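Local atomic coordinates of succinate-semialdehyde dehydrogenase (Streptococcus pyogenes MGAS1882, PDB entry 4OGD), a protein that probably catalyses the NADP+-dependent oxidation of succinic semialdehyde to succinate, as a member of the aldehyde dehydrogenase family. Residues P355-E360 with E367-S372; F253-N258 with S265-I270. All coordinates share one frame; numbering follows the deposited sequence.

Interaction 1: P355-E360 with E367-S372; sequences PIYYQE and EIYKVS
Glu367, on strand 365-371, directs its side chain toward the short 3-10 turn at 355-357, where OE1 comes no nearer than 4.5 Å to Ile356 O; two acceptors would not attract each other, so this is only a loose approach. Its carboxylate is buried, and OE1 also lies at the edge of the Tyr369 ring, in the ring plane. Contact with the Arg255 side chain probably helps a carboxylate to be tolerated here.

Tyr369 is at the centre of the contact. With CG anti to its carbonyl carbon, the ring extends from the strand to the turn and its OH donates to Tyr357 O at 2.8 Å. The hydroxyl approaches tilted 32° from the carbonyl plane, well to one side of the C=O direction. The same ring presents its edge to the face of Tyr357 in a T-shaped pair, with centroids 5.1 Å apart and planes at 64°. Tyr369 CE1 does the touching; its nearest ring atom is Tyr357 CE2, 3.7 Å away. Although CB of Tyr357 points away from the strand, CG is anti to the backbone N (chi1 -166°), and this swings the ring back until it meets Tyr369. Tyr357 also packs on its own neighbour: its CD1 lies over the centre of the Tyr358 ring. Tyr357 and Tyr369 both rest on Val380 of helix 374-382.

The contact fixes the loop between strands 345-348 and 365-371 to the mixed sheet of the aldehyde dehydrogenase fold. Tyrosine serves twice at position 369: its hydroxyl engages a backbone carbonyl, while the T-shaped pair is probably favoured by a slightly positive ring edge meeting the electron-rich face of Tyr357. The two interactions together fix the ring's orientation and fasten the turn to the strand.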
ATOM      1  N   PRO A 355     -16.174   4.465  27.527  1.00 14.93           N
ATOM      2  CA  PRO A 355     -15.957   4.035  26.139  1.00 13.55           C
ATOM      3  C   PRO A 355     -15.802   5.210  25.176  1.00 13.51           C
ATOM      4  O   PRO A 355     -15.014   5.128  24.230  1.00 12.37           O
ATOM      5  CB  PRO A 355     -17.236   3.264  25.815  1.00 19.11           C
ATOM      6  CG  PRO A 355     -17.707   2.761  27.133  1.00 20.72           C
ATOM      7  CD  PRO A 355     -17.366   3.837  28.123  1.00 17.25           C
ATOM      8  N   ILE A 356     -16.530   6.293  25.429  1.00 13.14           N
ATOM      9  CA  ILE A 356     -16.510   7.453  24.539  1.00 11.10           C
ATOM     10  C   ILE A 356     -15.148   8.193  24.548  1.00 11.79           C
ATOM     11  O   ILE A 356     -14.817   8.916  23.605  1.00 12.39           O
ATOM     12  CB  ILE A 356     -17.736   8.378  24.821  1.00 10.48           C
ATOM     13  CG1 ILE A 356     -19.034   7.620  24.514  1.00 13.87           C
ATOM     14  CG2 ILE A 356     -17.688   9.664  24.007  1.00 13.28           C
ATOM     15  CD1 ILE A 356     -19.131   7.108  23.066  1.00 12.59           C
ATOM     16  N   TYR A 357     -14.332   7.973  25.581  1.00 11.58           N
ATOM     17  CA  TYR A 357     -12.973   8.521  25.619  1.00 11.44           C
ATOM     18  C   TYR A 357     -12.209   8.181  24.342  1.00 11.25           C
ATOM     19  O   TYR A 357     -11.393   8.975  23.872  1.00 10.81           O
ATOM     20  CB  TYR A 357     -12.209   7.962  26.830  1.00 11.27           C
ATOM     21  CG  TYR A 357     -10.913   8.679  27.179  1.00 12.12           C
ATOM     22  CD1 TYR A 357      -9.715   8.353  26.548  1.00 12.59           C
ATOM     23  CD2 TYR A 357     -10.886   9.655  28.166  1.00 10.99           C
ATOM     24  CE1 TYR A 357      -8.526   8.997  26.884  1.00 12.11           C
ATOM     25  CE2 TYR A 357      -9.706  10.301  28.508  1.00 11.27           C
ATOM     26  CZ  TYR A 357      -8.532   9.972  27.862  1.00 11.57           C
ATOM     27  OH  TYR A 357      -7.369  10.631  28.225  1.00 11.23           O
ATOM     28  N   TYR A 358     -12.501   7.015  23.770  1.00 10.47           N
ATOM     29  CA  TYR A 358     -11.749   6.501  22.627  1.00  9.81           C
ATOM     30  C   TYR A 358     -12.576   6.325  21.353  1.00 10.68           C
ATOM     31  O   TYR A 358     -12.072   5.782  20.371  1.00 11.69           O
ATOM     32  CB  TYR A 358     -11.097   5.154  22.981  1.00 10.38           C
ATOM     33  CG  TYR A 358     -10.043   5.248  24.060  1.00  9.38           C
ATOM     34  CD1 TYR A 358      -8.795   5.794  23.790  1.00 10.42           C
ATOM     35  CD2 TYR A 358     -10.294   4.784  25.347  1.00 11.82           C
ATOM     36  CE1 TYR A 358      -7.827   5.882  24.777  1.00 10.63           C
ATOM     37  CE2 TYR A 358      -9.333   4.868  26.337  1.00 11.01           C
ATOM     38  CZ  TYR A 358      -8.101   5.409  26.044  1.00 10.37           C
ATOM     39  OH  TYR A 358      -7.145   5.498  27.026  1.00 13.54           O
ATOM     40  N   GLN A 359     -13.831   6.774  21.355  1.00  9.77           N
ATOM     41  CA  GLN A 359     -14.716   6.572  20.199  1.00  9.84           C
ATOM     42  C   GLN A 359     -14.911   7.831  19.380  1.00 10.61           C
ATOM     43  O   GLN A 359     -15.048   8.917  19.935  1.00 13.67           O
ATOM     44  CB  GLN A 359     -16.099   6.099  20.653  1.00 14.00           C
ATOM     45  CG  GLN A 359     -16.148   4.680  21.160  1.00 14.92           C
ATOM     46  CD  GLN A 359     -17.570   4.170  21.321  1.00 18.28           C
ATOM     47  OE1 GLN A 359     -18.508   4.663  20.678  1.00 18.37           O
ATOM     48  NE2 GLN A 359     -17.738   3.176  22.183  1.00 19.16           N
ATOM     49  N   GLU A 360     -14.953   7.680  18.059  1.00 11.01           N
ATOM     50  CA  GLU A 360     -15.294   8.791  17.172  1.00 10.88           C
ATOM     51  C   GLU A 360     -16.800   9.022  17.168  1.00  9.77           C
ATOM     52  O   GLU A 360     -17.571   8.093  16.912  1.00 10.16           O
ATOM     53  CB  GLU A 360     -14.826   8.479  15.745  1.00  9.98           C
ATOM     54  CG  GLU A 360     -15.297   9.484  14.706  1.00 10.23           C
ATOM     55  CD  GLU A 360     -14.860   9.117  13.301  1.00 12.05           C
ATOM     56  OE1 GLU A 360     -14.855   7.910  12.981  1.00 12.81           O
ATOM     57  OE2 GLU A 360     -14.512  10.034  12.524  1.00  9.68           O
ATOM     58  N   GLU A 367     -16.133  17.801  22.590  1.00  8.87           N
ATOM     59  CA  GLU A 367     -15.593  17.057  23.731  1.00  9.55           C
ATOM     60  C   GLU A 367     -14.403  17.812  24.284  1.00 11.54           C
ATOM     61  O   GLU A 367     -13.483  18.149  23.544  1.00  9.00           O
ATOM     62  CB  GLU A 367     -15.154  15.660  23.292  1.00  9.08           C
ATOM     63  CG  GLU A 367     -16.245  14.853  22.609  1.00 10.80           C
ATOM     64  CD  GLU A 367     -15.680  13.723  21.779  1.00 13.66           C
ATOM     65  OE1 GLU A 367     -14.656  13.144  22.196  1.00 11.09           O
ATOM     66  OE2 GLU A 367     -16.240  13.439  20.694  1.00 16.92           O
ATOM     67  N   ILE A 368     -14.419  18.098  25.584  1.00  9.01           N
ATOM     68  CA  ILE A 368     -13.315  18.824  26.182  1.00  9.51           C
ATOM     69  C   ILE A 368     -12.507  17.912  27.100  1.00  9.98           C
ATOM     70  O   ILE A 368     -13.036  17.374  28.072  1.00 10.41           O
ATOM     71  CB  ILE A 368     -13.803  20.073  26.947  1.00  9.84           C
ATOM     72  CG1 ILE A 368     -14.644  20.953  26.024  1.00 10.95           C
ATOM     73  CG2 ILE A 368     -12.619  20.863  27.442  1.00 11.34           C
ATOM     74  CD1 ILE A 368     -15.374  22.088  26.760  1.00 11.08           C
ATOM     75  N   TYR A 369     -11.230  17.736  26.761  1.00  7.43           N
ATOM     76  CA  TYR A 369     -10.300  16.935  27.555  1.00  8.10           C
ATOM     77  C   TYR A 369      -9.371  17.872  28.312  1.00 11.38           C
ATOM     78  O   TYR A 369      -8.584  18.592  27.692  1.00 11.52           O
ATOM     79  CB  TYR A 369      -9.445  16.047  26.645  1.00  6.06           C
ATOM     80  CG  TYR A 369     -10.164  14.880  26.001  1.00  7.89           C
ATOM     81  CD1 TYR A 369      -9.768  13.574  26.259  1.00 13.07           C
ATOM     82  CD2 TYR A 369     -11.222  15.083  25.121  1.00  9.08           C
ATOM     83  CE1 TYR A 369     -10.408  12.502  25.670  1.00 12.27           C
ATOM     84  CE2 TYR A 369     -11.879  14.013  24.522  1.00  9.93           C
ATOM     85  CZ  TYR A 369     -11.468  12.723  24.803  1.00  9.88           C
ATOM     86  OH  TYR A 369     -12.097  11.644  24.205  1.00 11.46           O
ATOM     87  N   LYS A 370      -9.440  17.866  29.645  1.00 10.50           N
ATOM     88  CA  LYS A 370      -8.556  18.729  30.430  1.00  9.55           C
ATOM     89  C   LYS A 370      -7.234  18.031  30.728  1.00  9.17           C
ATOM     90  O   LYS A 370      -7.221  16.867  31.118  1.00 12.40           O
ATOM     91  CB  LYS A 370      -9.222  19.149  31.743  1.00 11.75           C
ATOM     92  CG  LYS A 370      -8.415  20.184  32.527  1.00 11.42           C
ATOM     93  CD  LYS A 370      -9.110  20.566  33.840  1.00 15.81           C
ATOM     94  CE  LYS A 370      -9.007  19.446  34.867  1.00 14.20           C
ATOM     95  NZ  LYS A 370      -7.678  19.439  35.554  1.00 15.29           N
ATOM     96  N   VAL A 371      -6.123  18.728  30.510  1.00  8.53           N
ATOM     97  CA  VAL A 371      -4.806  18.178  30.854  1.00  9.25           C
ATOM     98  C   VAL A 371      -3.992  19.147  31.716  1.00 10.22           C
ATOM     99  O   VAL A 371      -4.326  20.332  31.820  1.00  9.86           O
ATOM    100  CB  VAL A 371      -4.002  17.759  29.595  1.00 10.94           C
ATOM    101  CG1 VAL A 371      -4.769  16.701  28.835  1.00  9.93           C
ATOM    102  CG2 VAL A 371      -3.700  18.957  28.697  1.00  9.31           C
ATOM    103  N   SER A 372      -2.929  18.642  32.340  1.00  9.55           N
ATOM    104  CA  SER A 372      -2.166  19.448  33.292  1.00  9.44           C
ATOM    105  C   SER A 372      -0.898  20.073  32.731  1.00 10.92           C
ATOM    106  O   SER A 372      -0.244  20.875  33.407  1.00 11.11           O
ATOM    107  CB  SER A 372      -1.827  18.625  34.543  1.00 10.85           C
ATOM    108  OG  SER A 372      -2.984  18.415  35.328  1.00 12.80           O
TER

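Interaction 2: F253-N258 with S265-I270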
ATOM      1  N   PHE A 253     -16.564  26.253  12.703  1.00 10.60           N
ATOM      2  CA  PHE A 253     -16.149  25.415  11.585  1.00 11.32           C
ATOM      3  C   PHE A 253     -15.504  24.122  12.070  1.00 11.98           C
ATOM      4  O   PHE A 253     -15.810  23.035  11.566  1.00 10.30           O
ATOM      5  CB  PHE A 253     -15.160  26.153  10.683  1.00  9.84           C
ATOM      6  CG  PHE A 253     -14.423  25.248   9.738  1.00 10.96           C
ATOM      7  CD1 PHE A 253     -15.014  24.828   8.556  1.00 11.03           C
ATOM      8  CD2 PHE A 253     -13.146  24.792  10.043  1.00 10.70           C
ATOM      9  CE1 PHE A 253     -14.345  23.975   7.691  1.00 12.56           C
ATOM     10  CE2 PHE A 253     -12.475  23.936   9.187  1.00 11.84           C
ATOM     11  CZ  PHE A 253     -13.069  23.530   8.013  1.00 12.45           C
ATOM     12  N   SER A 254     -14.616  24.239  13.049  1.00 10.24           N
ATOM     13  CA  SER A 254     -13.791  23.091  13.430  1.00  8.09           C
ATOM     14  C   SER A 254     -14.569  21.878  13.898  1.00  9.41           C
ATOM     15  O   SER A 254     -14.132  20.753  13.660  1.00  9.45           O
ATOM     16  CB  SER A 254     -12.741  23.488  14.469  1.00  9.79           C
ATOM     17  OG  SER A 254     -11.804  24.374  13.879  1.00 13.63           O
ATOM     18  N   ARG A 255     -15.707  22.089  14.555  1.00  8.95           N
ATOM     19  CA  ARG A 255     -16.498  20.957  15.039  1.00  9.67           C
ATOM     20  C   ARG A 255     -17.870  20.806  14.384  1.00  7.58           C
ATOM     21  O   ARG A 255     -18.411  19.700  14.331  1.00  9.93           O
ATOM     22  CB  ARG A 255     -16.643  20.980  16.570  1.00  8.41           C
ATOM     23  CG  ARG A 255     -17.232  19.684  17.157  1.00  9.35           C
ATOM     24  CD  ARG A 255     -16.486  18.447  16.647  1.00  9.49           C
ATOM     25  NE  ARG A 255     -16.948  17.225  17.298  1.00  8.61           N
ATOM     26  CZ  ARG A 255     -17.322  16.122  16.659  1.00  9.06           C
ATOM     27  NH1 ARG A 255     -17.282  16.069  15.332  1.00  8.37           N
ATOM     28  NH2 ARG A 255     -17.734  15.061  17.348  1.00 10.72           N
ATOM     29  N   LEU A 256     -18.430  21.904  13.876  1.00 10.70           N
ATOM     30  CA  LEU A 256     -19.808  21.892  13.391  1.00  9.27           C
ATOM     31  C   LEU A 256     -19.989  21.934  11.870  1.00 10.20           C
ATOM     32  O   LEU A 256     -21.099  21.767  11.376  1.00  9.72           O
ATOM     33  CB  LEU A 256     -20.622  23.009  14.059  1.00 10.57           C
ATOM     34  CG  LEU A 256     -20.690  22.919  15.586  1.00 12.13           C
ATOM     35  CD1 LEU A 256     -21.524  24.054  16.125  1.00 13.13           C
ATOM     36  CD2 LEU A 256     -21.296  21.598  16.013  1.00 11.28           C
ATOM     37  N   TYR A 257     -18.906  22.144  11.133  1.00  9.32           N
ATOM     38  CA  TYR A 257     -18.967  22.030   9.677  1.00  9.39           C
ATOM     39  C   TYR A 257     -19.442  20.625   9.315  1.00 10.26           C
ATOM     40  O   TYR A 257     -18.991  19.635   9.912  1.00  8.67           O
ATOM     41  CB  TYR A 257     -17.590  22.311   9.085  1.00  9.27           C
ATOM     42  CG  TYR A 257     -17.475  22.067   7.604  1.00 10.92           C
ATOM     43  CD1 TYR A 257     -17.066  20.829   7.123  1.00 14.41           C
ATOM     44  CD2 TYR A 257     -17.738  23.079   6.691  1.00 12.97           C
ATOM     45  CE1 TYR A 257     -16.947  20.591   5.785  1.00 16.30           C
ATOM     46  CE2 TYR A 257     -17.615  22.846   5.325  1.00 14.14           C
ATOM     47  CZ  TYR A 257     -17.221  21.595   4.888  1.00 14.90           C
ATOM     48  OH  TYR A 257     -17.094  21.315   3.548  1.00 20.09           O
ATOM     49  N   ASN A 258     -20.362  20.544   8.358  1.00  8.94           N
ATOM     50  CA  ASN A 258     -20.975  19.277   7.941  1.00  7.80           C
ATOM     51  C   ASN A 258     -21.614  18.545   9.121  1.00  9.33           C
ATOM     52  O   ASN A 258     -21.628  17.313   9.171  1.00  9.79           O
ATOM     53  CB  ASN A 258     -19.963  18.385   7.197  1.00  9.14           C
ATOM     54  CG  ASN A 258     -20.628  17.421   6.215  1.00 10.79           C
ATOM     55  OD1 ASN A 258     -21.753  17.638   5.757  1.00  9.17           O
ATOM     56  ND2 ASN A 258     -19.912  16.353   5.866  1.00  9.19           N
ATOM     57  N   SER A 265     -12.928  16.205  11.595  1.00  6.82           N
ATOM     58  CA  SER A 265     -13.568  17.146  12.520  1.00  6.75           C
ATOM     59  C   SER A 265     -12.698  17.271  13.771  1.00  8.14           C
ATOM     60  O   SER A 265     -11.953  16.352  14.112  1.00  7.79           O
ATOM     61  CB  SER A 265     -14.968  16.668  12.898  1.00  8.25           C
ATOM     62  OG  SER A 265     -15.727  17.724  13.492  1.00  7.96           O
ATOM     63  N   SER A 266     -12.772  18.411  14.450  1.00  7.57           N
ATOM     64  CA  SER A 266     -11.958  18.612  15.647  1.00  7.87           C
ATOM     65  C   SER A 266     -12.650  17.998  16.861  1.00  9.41           C
ATOM     66  O   SER A 266     -13.282  18.701  17.647  1.00  8.84           O
ATOM     67  CB  SER A 266     -11.707  20.106  15.853  1.00  7.18           C
ATOM     68  OG  SER A 266     -11.001  20.631  14.733  1.00  9.88           O
ATOM     69  N   LYS A 267     -12.519  16.683  17.013  1.00  7.94           N
ATOM     70  CA  LYS A 267     -13.394  15.940  17.917  1.00  8.00           C
ATOM     71  C   LYS A 267     -12.952  15.949  19.373  1.00  7.91           C
ATOM     72  O   LYS A 267     -13.786  15.850  20.271  1.00 10.09           O
ATOM     73  CB  LYS A 267     -13.594  14.502  17.426  1.00  7.53           C
ATOM     74  CG  LYS A 267     -14.117  14.430  16.008  1.00  6.78           C
ATOM     75  CD  LYS A 267     -14.806  13.102  15.728  1.00  7.77           C
ATOM     76  CE  LYS A 267     -15.324  13.039  14.277  1.00  7.74           C
ATOM     77  NZ  LYS A 267     -14.270  12.543  13.315  1.00  8.76           N
ATOM     78  N   ARG A 268     -11.652  16.054  19.612  1.00  7.65           N
ATOM     79  CA  ARG A 268     -11.152  16.114  20.992  1.00  7.35           C
ATOM     80  C   ARG A 268     -10.406  17.414  21.215  1.00  8.70           C
ATOM     81  O   ARG A 268      -9.271  17.564  20.774  1.00  9.11           O
ATOM     82  CB  ARG A 268     -10.223  14.927  21.310  1.00  8.19           C
ATOM     83  CG  ARG A 268     -10.874  13.543  21.214  1.00  8.30           C
ATOM     84  CD  ARG A 268      -9.873  12.434  21.590  1.00  8.24           C
ATOM     85  NE  ARG A 268      -8.812  12.346  20.590  1.00  6.64           N
ATOM     86  CZ  ARG A 268      -7.536  12.095  20.859  1.00  9.08           C
ATOM     87  NH1 ARG A 268      -7.135  11.887  22.110  1.00  9.16           N
ATOM     88  NH2 ARG A 268      -6.658  12.059  19.870  1.00  6.75           N
ATOM     89  N   PHE A 269     -11.041  18.355  21.904  1.00  7.77           N
ATOM     90  CA  PHE A 269     -10.353  19.571  22.282  1.00  9.15           C
ATOM     91  C   PHE A 269      -9.528  19.285  23.517  1.00  9.19           C
ATOM     92  O   PHE A 269     -10.061  18.825  24.520  1.00 10.74           O
ATOM     93  CB  PHE A 269     -11.356  20.686  22.570  1.00  8.28           C
ATOM     94  CG  PHE A 269     -12.046  21.206  21.339  1.00  9.61           C
ATOM     95  CD1 PHE A 269     -11.358  22.003  20.432  1.00  8.86           C
ATOM     96  CD2 PHE A 269     -13.377  20.897  21.087  1.00  9.64           C
ATOM     97  CE1 PHE A 269     -11.988  22.497  19.291  1.00  9.22           C
ATOM     98  CE2 PHE A 269     -14.017  21.387  19.934  1.00  9.42           C
ATOM     99  CZ  PHE A 269     -13.318  22.186  19.042  1.00  9.33           C
ATOM    100  N   ILE A 270      -8.230  19.532  23.439  1.00  8.50           N
ATOM    101  CA  ILE A 270      -7.353  19.275  24.573  1.00  8.85           C
ATOM    102  C   ILE A 270      -6.886  20.618  25.135  1.00  9.06           C
ATOM    103  O   ILE A 270      -6.248  21.399  24.434  1.00  9.98           O
ATOM    104  CB  ILE A 270      -6.183  18.383  24.143  1.00  7.58           C
ATOM    105  CG1 ILE A 270      -6.732  17.045  23.627  1.00  8.75           C
ATOM    106  CG2 ILE A 270      -5.239  18.136  25.301  1.00 10.10           C
ATOM    107  CD1 ILE A 270      -5.649  16.069  23.196  1.00 11.62           C
TER
HETATM  108  O   HOH W   1     -15.159  18.233  19.763  1.00  9.06           O
HETATM  109  O   HOH W   2     -16.656  19.166  11.391  1.00 11.08           O
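Arg255 lays one face of its guanidinium against the aliphatic part of Lys267, whose CG sits 3.6 Å above the plane, offset toward the rim; the two side chains cross at about a right angle. Arginine suits this place near the end of helix 244-256 because its flat head can pack by its face and donate around its edge. A bend at chi2 (51°) brings NH1 to Ser265, where it donates to OG at 2.9 Å with an N-H...O angle of 151°. NE donates to Val365 O, its proton reaching only weakly to a water that lies 2.9 Å from Ser266 O, and NH2 donates to Ile361 O.

Behind this, Ser266 N donates to Ser254 O at 2.8 Å, joining the last helical turn to the inverse gamma turn centred on Ser266. Ser265 OG, 2.7 Å from a second water, is linked through it to Tyr257 O. Arg255 CB meets the edge of Phe269 (CE2 4.3 Å away).

Lys267 takes its ammonium away from Arg255, to Glu360 and two backbone carbonyls. Arg255 NH1 and Lys267 NZ are 5.1 Å apart, and Glu360 probably balances the charge of Lys267. The contact closes the helix-to-strand connection, which in aldehyde dehydrogenases carries the catalytic cysteine, using small serines and buried carbonyls satisfied by donors.

Read from the N terminus, interaction 2 comes first: it closes the short loop between helix 244-256 and strand 268-272, within a beta-alpha-beta unit that starts at strand 235-238. Interaction 1 follows some 85 residues later and closes the loop running into strand 365-371. The two are in series, neither nesting nor crossing, yet their centres are only 13 Å apart. Strands 268-272 and 365-371 are parallel neighbours in one mixed sheet, joined by backbone bonds such as Tyr369 N to Phe269 O (2.8 Å, probable). A salt bridge from Lys267 NZ to Glu360 OE2, at 2.6 Å, couples the two loops at the strand entrances.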